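PDB 1Y9U: putative iron binding protein, which binds ferric iron, probably as the periplasmic solute-binding component of a bacterial iron-uptake system. Local coordinates for residues T76-Q80 with E96-Y100; A101-R105 with N274-V279; V262-T268 with V279-K284. All blocks are in the same frame, centred on the assembly; numbering follows the deposited sequence.

Interaction 1 (T76-Q80 with E96-Y100); sequences TQKIQ and EGSWY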
loop_
_atom_site.group_PDB
_atom_site.type_symbol
_atom_site.label_atom_id
_atom_site.label_comp_id
_atom_site.label_asym_id
_atom_site.label_seq_id
_atom_site.Cartn_x
_atom_site.Cartn_y
_atom_site.Cartn_z
ATOM N N THR A 76 3.389 2.767 20.537
ATOM C CA THR A 76 2.338 3.733 20.208
ATOM C C THR A 76 1.426 4.033 21.400
ATOM O O THR A 76 1.440 3.312 22.412
ATOM C CB THR A 76 1.463 3.213 19.021
ATOM O OG1 THR A 76 0.625 2.121 19.433
ATOM C CG2 THR A 76 2.319 2.652 17.875
ATOM N N GLN A 77 0.630 5.091 21.263
ATOM C CA GLN A 77 -0.476 5.351 22.177
ATOM C C GLN A 77 -1.764 5.686 21.428
ATOM O O GLN A 77 -1.741 6.139 20.269
ATOM C CB GLN A 77 -0.135 6.496 23.151
ATOM C CG GLN A 77 0.026 7.846 22.484
ATOM C CD GLN A 77 0.454 8.916 23.471
ATOM O OE1 GLN A 77 1.569 9.410 23.408
ATOM N NE2 GLN A 77 -0.444 9.280 24.369
ATOM N N LYS A 78 -2.876 5.457 22.112
ATOM C CA LYS A 78 -4.222 5.715 21.626
ATOM C C LYS A 78 -4.474 7.213 21.627
ATOM O O LYS A 78 -4.023 7.910 22.525
ATOM C CB LYS A 78 -5.233 5.007 22.537
ATOM C CG LYS A 78 -5.186 3.492 22.416
ATOM C CD LYS A 78 -6.097 2.808 23.394
ATOM C CE LYS A 78 -5.770 1.336 23.473
ATOM N NZ LYS A 78 -6.956 0.538 23.886
ATOM N N ILE A 79 -5.169 7.704 20.606
ATOM C CA ILE A 79 -5.605 9.098 20.579
ATOM C C ILE A 79 -7.065 9.169 20.189
ATOM O O ILE A 79 -7.629 8.233 19.611
ATOM C CB ILE A 79 -4.736 9.986 19.641
ATOM C CG1 ILE A 79 -4.912 9.570 18.182
ATOM C CG2 ILE A 79 -3.260 9.964 20.075
ATOM C CD1 ILE A 79 -4.415 10.601 17.216
ATOM N N GLN A 80 -7.665 10.295 20.549
ATOM C CA GLN A 80 -9.042 10.596 20.231
ATOM C C GLN A 80 -8.996 11.825 19.348
ATOM O O GLN A 80 -8.396 12.851 19.695
ATOM C CB GLN A 80 -9.846 10.851 21.503
ATOM C CG GLN A 80 -10.029 9.605 22.354
ATOM C CD GLN A 80 -8.778 9.211 23.134
ATOM O OE1 GLN A 80 -8.174 10.048 23.807
ATOM N NE2 GLN A 80 -8.381 7.940 23.035
ATOM N N GLU A 96 -9.799 3.053 18.802
ATOM C CA GLU A 96 -9.304 3.995 19.817
ATOM C C GLU A 96 -8.096 4.802 19.341
ATOM O O GLU A 96 -7.234 5.180 20.130
ATOM C CB GLU A 96 -8.946 3.256 21.112
ATOM C CG GLU A 96 -10.049 2.359 21.656
ATOM C CD GLU A 96 -9.700 1.773 23.018
ATOM O OE1 GLU A 96 -9.632 2.548 23.993
ATOM O OE2 GLU A 96 -9.485 0.545 23.118
ATOM N N GLY A 97 -8.040 5.061 18.041
ATOM C CA GLY A 97 -7.016 5.907 17.471
ATOM C C GLY A 97 -5.624 5.350 17.640
ATOM O O GLY A 97 -4.689 6.103 17.804
ATOM N N SER A 98 -5.475 4.034 17.509
ATOM C CA SER A 98 -4.178 3.395 17.642
ATOM C C SER A 98 -3.231 3.521 16.405
ATOM O O SER A 98 -2.015 3.563 16.550
ATOM C CB SER A 98 -4.377 1.917 18.014
ATOM O OG SER A 98 -5.232 1.264 17.077
ATOM N N TRP A 99 -3.794 3.529 15.206
ATOM C CA TRP A 99 -3.056 3.746 13.950
ATOM C C TRP A 99 -4.062 4.217 12.912
ATOM O O TRP A 99 -5.253 3.984 13.045
ATOM C CB TRP A 99 -2.350 2.468 13.442
ATOM C CG TRP A 99 -3.255 1.309 13.263
ATOM C CD1 TRP A 99 -3.518 0.323 14.171
ATOM C CD2 TRP A 99 -4.019 0.989 12.102
ATOM N NE1 TRP A 99 -4.434 -0.558 13.662
ATOM C CE2 TRP A 99 -4.748 -0.185 12.384
ATOM C CE3 TRP A 99 -4.185 1.586 10.844
ATOM C CZ2 TRP A 99 -5.617 -0.767 11.462
ATOM C CZ3 TRP A 99 -5.056 1.014 9.941
ATOM C CH2 TRP A 99 -5.769 -0.147 10.257
ATOM N N TYR A 100 -3.564 4.883 11.885
ATOM C CA TYR A 100 -4.403 5.455 10.853
ATOM C C TYR A 100 -3.757 5.325 9.473
ATOM O O TYR A 100 -2.588 5.654 9.326
ATOM C CB TYR A 100 -4.579 6.942 11.128
ATOM C CG TYR A 100 -5.431 7.263 12.312
ATOM C CD1 TYR A 100 -4.868 7.434 13.564
ATOM C CD2 TYR A 100 -6.799 7.426 12.166
ATOM C CE1 TYR A 100 -5.690 7.742 14.668
ATOM C CE2 TYR A 100 -7.607 7.734 13.240
ATOM C CZ TYR A 100 -7.058 7.891 14.461
ATOM O OH TYR A 100 -7.892 8.233 15.500
HETATM O O HOH W 1 -1.735 3.014 19.409
HETATM O O HOH W 2 -1.811 6.833 17.651
#
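Lys78 and Glu96 form a salt bridge at the surface end of this contact, with NZ of Lys78 2.6 Å from OE2 of Glu96. The ammonium does not lie in the carboxylate plane but meets OE2 from above it, 61° out. The two extended chains cross at an angle, bringing CD of Lys78 3.7 Å from CB of Glu96. Inward of the charged pair, the backbone N of Ile79 donates to Gly97 O at 3.3 Å, reaching the oxygen from above the carbonyl plane, and makes a second, weak bond to Glu96 O. Gly97, whose positive phi suits glycine, returns a CA-H...O contact of 3.2 Å from its CA to Ile79 O. Farther along, the backbones separate and water fills in. One molecule joins Thr76 OG1 to Ser98 O, and another lies within hydrogen-bonding distance of Gln77 O and Gly97 O. On the buried flank, CG1 of Ile79 sits between its backbone N and carbonyl carbon (chi1 66°), which brings it to the edge of the Tyr100 ring, 4.0 Å from CE1. Helix 251-261 covers both residues through Leu258, while the Tyr100 hydroxyl is hydrogen-bonded to Asp85. The arrangement is an irregular, water-bridged pairing of two chain segments beside the sheet of the periplasmic-binding-protein fold, where the exit from strand 76-77 meets the loop leading into strand 100-112.

Interaction 2 (A101-R105 with N274-V279); sequences ALSLR and NYEYPV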
loop_
_atom_site.group_PDB
_atom_site.type_symbol
_atom_site.label_atom_id
_atom_site.label_comp_id
_atom_site.label_asym_id
_atom_site.label_seq_id
_atom_site.Cartn_x
_atom_site.Cartn_y
_atom_site.Cartn_z
ATOM N N ALA A 101 -4.513 4.867 8.474
ATOM C CA ALA A 101 -4.051 4.923 7.083
ATOM C C ALA A 101 -3.953 6.362 6.608
ATOM O O ALA A 101 -4.772 7.199 6.957
ATOM C CB ALA A 101 -4.980 4.145 6.159
ATOM N N LEU A 102 -2.928 6.619 5.803
ATOM C CA LEU A 102 -2.705 7.896 5.127
ATOM C C LEU A 102 -2.785 7.812 3.611
ATOM O O LEU A 102 -3.091 8.823 2.970
ATOM C CB LEU A 102 -1.351 8.474 5.533
ATOM C CG LEU A 102 -1.169 8.793 7.021
ATOM C CD1 LEU A 102 0.245 9.308 7.252
ATOM C CD2 LEU A 102 -2.174 9.823 7.524
ATOM N N SER A 103 -2.541 6.631 3.030
ATOM C CA SER A 103 -2.730 6.448 1.601
ATOM C C SER A 103 -2.983 4.983 1.330
ATOM O O SER A 103 -2.694 4.136 2.169
ATOM C CB SER A 103 -1.510 6.907 0.820
ATOM O OG SER A 103 -0.412 6.053 1.081
ATOM N N LEU A 104 -3.540 4.702 0.155
ATOM C CA LEU A 104 -3.921 3.355 -0.259
ATOM C C LEU A 104 -3.028 2.887 -1.389
ATOM O O LEU A 104 -2.748 3.648 -2.323
ATOM C CB LEU A 104 -5.376 3.290 -0.720
ATOM C CG LEU A 104 -6.388 3.969 0.201
ATOM C CD1 LEU A 104 -7.788 3.822 -0.375
ATOM C CD2 LEU A 104 -6.316 3.425 1.615
ATOM N N ARG A 105 -2.640 1.616 -1.319
ATOM C CA ARG A 105 -1.754 0.948 -2.276
ATOM C C ARG A 105 -2.483 -0.274 -2.811
ATOM O O ARG A 105 -2.365 -1.367 -2.274
ATOM C CB ARG A 105 -0.484 0.576 -1.538
ATOM C CG ARG A 105 0.323 1.822 -1.148
ATOM C CD ARG A 105 1.321 1.596 -0.058
ATOM N NE ARG A 105 2.298 0.560 -0.359
ATOM C CZ ARG A 105 3.486 0.759 -0.919
ATOM N NH1 ARG A 105 3.917 1.952 -1.284
ATOM N NH2 ARG A 105 4.270 -0.278 -1.112
ATOM N N ASN A 274 4.051 9.518 -4.365
ATOM C CA ASN A 274 4.373 8.165 -4.846
ATOM C C ASN A 274 3.238 7.623 -5.711
ATOM O O ASN A 274 3.158 6.426 -5.884
ATOM C CB ASN A 274 4.671 7.157 -3.702
ATOM C CG ASN A 274 5.222 5.811 -4.198
ATOM O OD1 ASN A 274 6.092 5.777 -5.065
ATOM N ND2 ASN A 274 4.705 4.697 -3.645
ATOM N N TYR A 275 2.384 8.499 -6.251
ATOM C CA TYR A 275 1.260 8.145 -7.123
ATOM C C TYR A 275 0.296 7.156 -6.475
ATOM O O TYR A 275 -0.275 6.321 -7.142
ATOM C CB TYR A 275 1.751 7.626 -8.474
ATOM C CG TYR A 275 2.494 8.685 -9.241
ATOM C CD1 TYR A 275 3.861 8.595 -9.478
ATOM C CD2 TYR A 275 1.822 9.788 -9.745
ATOM C CE1 TYR A 275 4.526 9.579 -10.187
ATOM C CE2 TYR A 275 2.483 10.765 -10.426
ATOM C CZ TYR A 275 3.815 10.660 -10.659
ATOM O OH TYR A 275 4.432 11.665 -11.370
ATOM N N GLU A 276 0.157 7.263 -5.162
ATOM C CA GLU A 276 -0.758 6.459 -4.393
ATOM C C GLU A 276 -2.132 7.126 -4.374
ATOM O O GLU A 276 -2.345 8.185 -4.989
ATOM C CB GLU A 276 -0.202 6.249 -2.983
ATOM C CG GLU A 276 1.016 5.341 -2.982
ATOM C CD GLU A 276 1.775 5.335 -1.689
ATOM O OE1 GLU A 276 1.505 6.176 -0.797
ATOM O OE2 GLU A 276 2.723 4.538 -1.595
ATOM N N TYR A 277 -3.088 6.444 -3.747
ATOM C CA TYR A 277 -4.459 6.939 -3.684
ATOM C C TYR A 277 -4.669 7.538 -2.301
ATOM O O TYR A 277 -4.386 6.894 -1.307
ATOM C CB TYR A 277 -5.438 5.787 -3.974
ATOM C CG TYR A 277 -6.797 6.240 -4.501
ATOM C CD1 TYR A 277 -7.084 6.232 -5.869
ATOM C CD2 TYR A 277 -7.786 6.687 -3.633
ATOM C CE1 TYR A 277 -8.311 6.629 -6.344
ATOM C CE2 TYR A 277 -9.017 7.119 -4.116
ATOM C CZ TYR A 277 -9.270 7.073 -5.465
ATOM O OH TYR A 277 -10.500 7.500 -5.948
ATOM N N PRO A 278 -5.188 8.763 -2.213
ATOM C CA PRO A 278 -5.380 9.376 -0.898
ATOM C C PRO A 278 -6.449 8.665 -0.088
ATOM O O PRO A 278 -7.406 8.149 -0.636
ATOM C CB PRO A 278 -5.806 10.804 -1.220
ATOM C CG PRO A 278 -6.068 10.862 -2.653
ATOM C CD PRO A 278 -5.623 9.626 -3.316
ATOM N N VAL A 279 -6.286 8.650 1.221
ATOM C CA VAL A 279 -7.336 8.098 2.086
ATOM C C VAL A 279 -8.559 9.019 2.199
ATOM O O VAL A 279 -9.676 8.553 2.349
ATOM C CB VAL A 279 -6.781 7.746 3.503
ATOM C CG1 VAL A 279 -6.420 8.989 4.321
ATOM C CG2 VAL A 279 -7.757 6.882 4.266
#
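A short antiparallel pairing adds strand 277-278 to the long strand 100-112 of the mixed sheet, beside the iron-site tyrosines. Leu104 and Tyr277 are its hydrogen-bonded pair: Leu104 N donates to Tyr277 O at 2.8 Å, and Tyr277 N to Leu104 O at 3.2 Å. Their side chains leave on the same face, CB to CB 4.1 Å. Ser103 and Pro278 follow as a non-hydrogen-bonded pair whose side chains diverge; here Leu102 and Ser103 both face Ser240, a classic beta bulge. Val279 closes this end, setting CG1 3.6 Å from Ala101 O.

At the other end the carboxylate of Glu276 gathers donors on both oxygens. Ser103 OG, held between its own backbone N and carbonyl carbon (chi1 68°), donates to OE1 of Glu276 at 2.7 Å from above the carboxylate plane. NH1 of Arg105 forms a salt bridge with OE2 of Glu276 at 2.9 Å. The oxygen lies at the guanidinium edge and in its plane, while the two flat groups stand nearly perpendicular, 89° apart. From the opposite face of the carboxylate, Asn274 ND2 gives OE2 of Glu276 another bond of 2.9 Å. Arg14 makes a further salt bridge to OE2, and together these donors would be expected to favour an ionised Glu276. Asn274 is itself anchored through OD1 to His203, and NH2 of Arg105 makes a weak hydrogen bond to Tyr143 OH. Tyr275 ends helix 264-273 as the C-prime residue of a Schellman motif, which turns the chain into the strand. Glu276 is a buried acceptor that holds the guanidinium of Arg105 near Tyr143 and Tyr199, consistent with a second-shell role in the tyrosine-rich iron site of a ferric binding protein.

Interaction 3 (V262-T268 with V279-K284); sequences VSEPAQT and VRAGVK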
loop_
_atom_site.group_PDB
_atom_site.type_symbol
_atom_site.label_atom_id
_atom_site.label_comp_id
_atom_site.label_asym_id
_atom_site.label_seq_id
_atom_site.Cartn_x
_atom_site.Cartn_y
_atom_site.Cartn_z
ATOM N N VAL A 262 -3.928 14.162 7.212
ATOM C CA VAL A 262 -5.203 13.783 6.566
ATOM C C VAL A 262 -6.039 14.967 6.067
ATOM O O VAL A 262 -7.138 14.771 5.554
ATOM C CB VAL A 262 -6.064 12.860 7.457
ATOM C CG1 VAL A 262 -5.243 11.627 7.823
ATOM C CG2 VAL A 262 -6.619 13.590 8.663
ATOM N N SER A 263 -5.499 16.184 6.170
ATOM C CA SER A 263 -6.136 17.373 5.620
ATOM C C SER A 263 -6.103 17.309 4.094
ATOM O O SER A 263 -5.279 16.598 3.505
ATOM C CB SER A 263 -5.435 18.641 6.116
ATOM O OG SER A 263 -4.189 18.876 5.467
ATOM N N GLU A 264 -7.010 18.020 3.430
ATOM C CA GLU A 264 -7.051 17.973 1.982
ATOM C C GLU A 264 -5.736 18.455 1.342
ATOM O O GLU A 264 -5.188 17.760 0.484
ATOM C CB GLU A 264 -8.263 18.701 1.380
ATOM C CG GLU A 264 -8.232 18.625 -0.136
ATOM C CD GLU A 264 -9.497 19.034 -0.859
ATOM O OE1 GLU A 264 -9.399 19.260 -2.095
ATOM O OE2 GLU A 264 -10.587 19.093 -0.235
ATOM N N PRO A 265 -5.191 19.610 1.714
ATOM C CA PRO A 265 -3.930 20.047 1.104
ATOM C C PRO A 265 -2.785 19.032 1.280
ATOM O O PRO A 265 -2.039 18.761 0.319
ATOM C CB PRO A 265 -3.641 21.382 1.801
ATOM C CG PRO A 265 -4.953 21.857 2.228
ATOM C CD PRO A 265 -5.703 20.623 2.657
ATOM N N ALA A 266 -2.644 18.457 2.464
ATOM C CA ALA A 266 -1.550 17.527 2.695
ATOM C C ALA A 266 -1.781 16.246 1.916
ATOM O O ALA A 266 -0.872 15.712 1.333
ATOM C CB ALA A 266 -1.414 17.207 4.167
ATOM N N GLN A 267 -3.004 15.743 1.930
ATOM C CA GLN A 267 -3.325 14.500 1.236
ATOM C C GLN A 267 -3.084 14.610 -0.237
ATOM O O GLN A 267 -2.653 13.624 -0.854
ATOM C CB GLN A 267 -4.785 14.129 1.490
ATOM C CG GLN A 267 -5.025 13.493 2.857
ATOM C CD GLN A 267 -4.717 12.017 2.824
ATOM O OE1 GLN A 267 -5.363 11.296 2.089
ATOM N NE2 GLN A 267 -3.717 11.577 3.580
ATOM N N THR A 268 -3.403 15.772 -0.823
ATOM C CA THR A 268 -3.187 15.998 -2.242
ATOM C C THR A 268 -1.709 15.782 -2.581
ATOM O O THR A 268 -1.388 15.002 -3.493
ATOM C CB THR A 268 -3.659 17.420 -2.636
ATOM O OG1 THR A 268 -5.031 17.611 -2.245
ATOM C CG2 THR A 268 -3.613 17.610 -4.138
ATOM N N VAL A 279 -6.286 8.650 1.221
ATOM C CA VAL A 279 -7.336 8.098 2.086
ATOM C C VAL A 279 -8.559 9.019 2.199
ATOM O O VAL A 279 -9.676 8.553 2.349
ATOM C CB VAL A 279 -6.781 7.746 3.503
ATOM C CG1 VAL A 279 -6.420 8.989 4.321
ATOM C CG2 VAL A 279 -7.757 6.882 4.266
ATOM N N ARG A 280 -8.328 10.328 2.155
ATOM C CA ARG A 280 -9.390 11.310 2.339
ATOM C C ARG A 280 -10.219 11.422 1.074
ATOM O O ARG A 280 -9.672 11.590 -0.016
ATOM C CB ARG A 280 -8.767 12.663 2.663
ATOM C CG ARG A 280 -9.749 13.789 2.917
ATOM C CD ARG A 280 -9.088 15.131 2.907
ATOM N NE ARG A 280 -10.029 16.217 3.210
ATOM C CZ ARG A 280 -10.277 16.702 4.414
ATOM N NH1 ARG A 280 -9.628 16.265 5.456
ATOM N NH2 ARG A 280 -11.201 17.652 4.562
ATOM N N ALA A 281 -11.549 11.356 1.211
ATOM C CA ALA A 281 -12.451 11.552 0.081
ATOM C C ALA A 281 -12.320 12.966 -0.509
ATOM O O ALA A 281 -12.072 13.931 0.221
ATOM C CB ALA A 281 -13.896 11.327 0.523
ATOM N N GLY A 282 -12.531 13.098 -1.811
ATOM C CA GLY A 282 -12.591 14.387 -2.449
ATOM C C GLY A 282 -11.278 15.081 -2.663
ATOM O O GLY A 282 -11.228 16.296 -2.804
ATOM N N VAL A 283 -10.199 14.319 -2.703
ATOM C CA VAL A 283 -8.876 14.828 -2.996
ATOM C C VAL A 283 -8.533 14.656 -4.475
ATOM O O VAL A 283 -8.753 13.587 -5.051
ATOM C CB VAL A 283 -7.836 14.113 -2.126
ATOM C CG1 VAL A 283 -6.425 14.464 -2.531
ATOM C CG2 VAL A 283 -8.082 14.463 -0.668
ATOM N N LYS A 284 -8.029 15.724 -5.073
ATOM C CA LYS A 284 -7.628 15.703 -6.479
ATOM C C LYS A 284 -6.554 14.644 -6.685
ATOM O O LYS A 284 -5.532 14.627 -5.990
ATOM C CB LYS A 284 -7.095 17.065 -6.918
ATOM C CG LYS A 284 -6.623 17.125 -8.366
ATOM C CD LYS A 284 -7.750 17.250 -9.352
ATOM C CE LYS A 284 -7.229 17.654 -10.747
ATOM N NZ LYS A 284 -8.285 18.272 -11.614
HETATM O O HOH W 3 -11.593 16.551 0.900
HETATM O O HOH W 4 -11.569 19.543 2.272
HETATM O O HOH W 5 -7.355 18.212 -3.577
HETATM O O HOH W 6 -12.997 18.588 -0.994
HETATM O O HOH W 7 -3.393 13.213 -4.881
#
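Arg280 and Gln267 tie the loop after strand 277-278 to the N-capped start of helix 264-273. The Arg280 chain runs extended from CG to NE, with CG anti to the backbone N (chi1 -179°), across the first turn. There NH1 of Arg280 donates to Val262 O at 2.9 Å, the oxygen lying at the guanidinium edge. The amide N of Glu264 sits over one guanidinium face. Gln267, bent at chi2 (-83°), turns OE1 to the loop, where Arg280 N donates to it at 3.1 Å from above the carbonyl plane; NE2 of Gln267 is hydrogen-bonded to Leu261 O and Leu102 O. Val283 completes the packing, CG1 3.5 Å from Thr268 OG1 and CG2 4.0 Å from Gln267 CB.

Ser263 is the N-cap, its OG accepting a weak bond from Ala266 N and also bonded to Tyr260 O. Around the rim, Glu264 and Arg280 stay beyond salt-bridge distance; a water bridges OE2 of Glu264 and NH2 of Arg280, and a second accepts from NE of Arg280 close to the same oxygen. Another water donates to Glu264 OE1 and Thr268 OG1 and accepts from Lys284 N at 3.0 Å.

Interaction 2 is the buried member of the set, near the centre of the chain and the iron-site tyrosines, whereas interactions 1 and 3 are partly buried and lie away from the annotated sites. Interactions 1 and 2 reach the same sheet along adjoining segments, 96-100 and 101-105, yet their centres are 19 Å apart. Interactions 2 and 3 share Val279 and touch directly: Pro278 packs on Gln267 and Val283, and Leu102 on Val262. The chemistry follows depth. Charge is met by direct protein donors around the buried carboxylate, by one solvent-side salt bridge in interaction 1, and in interaction 3 by a backbone carbonyl for the arginine, with water between it and the glutamate.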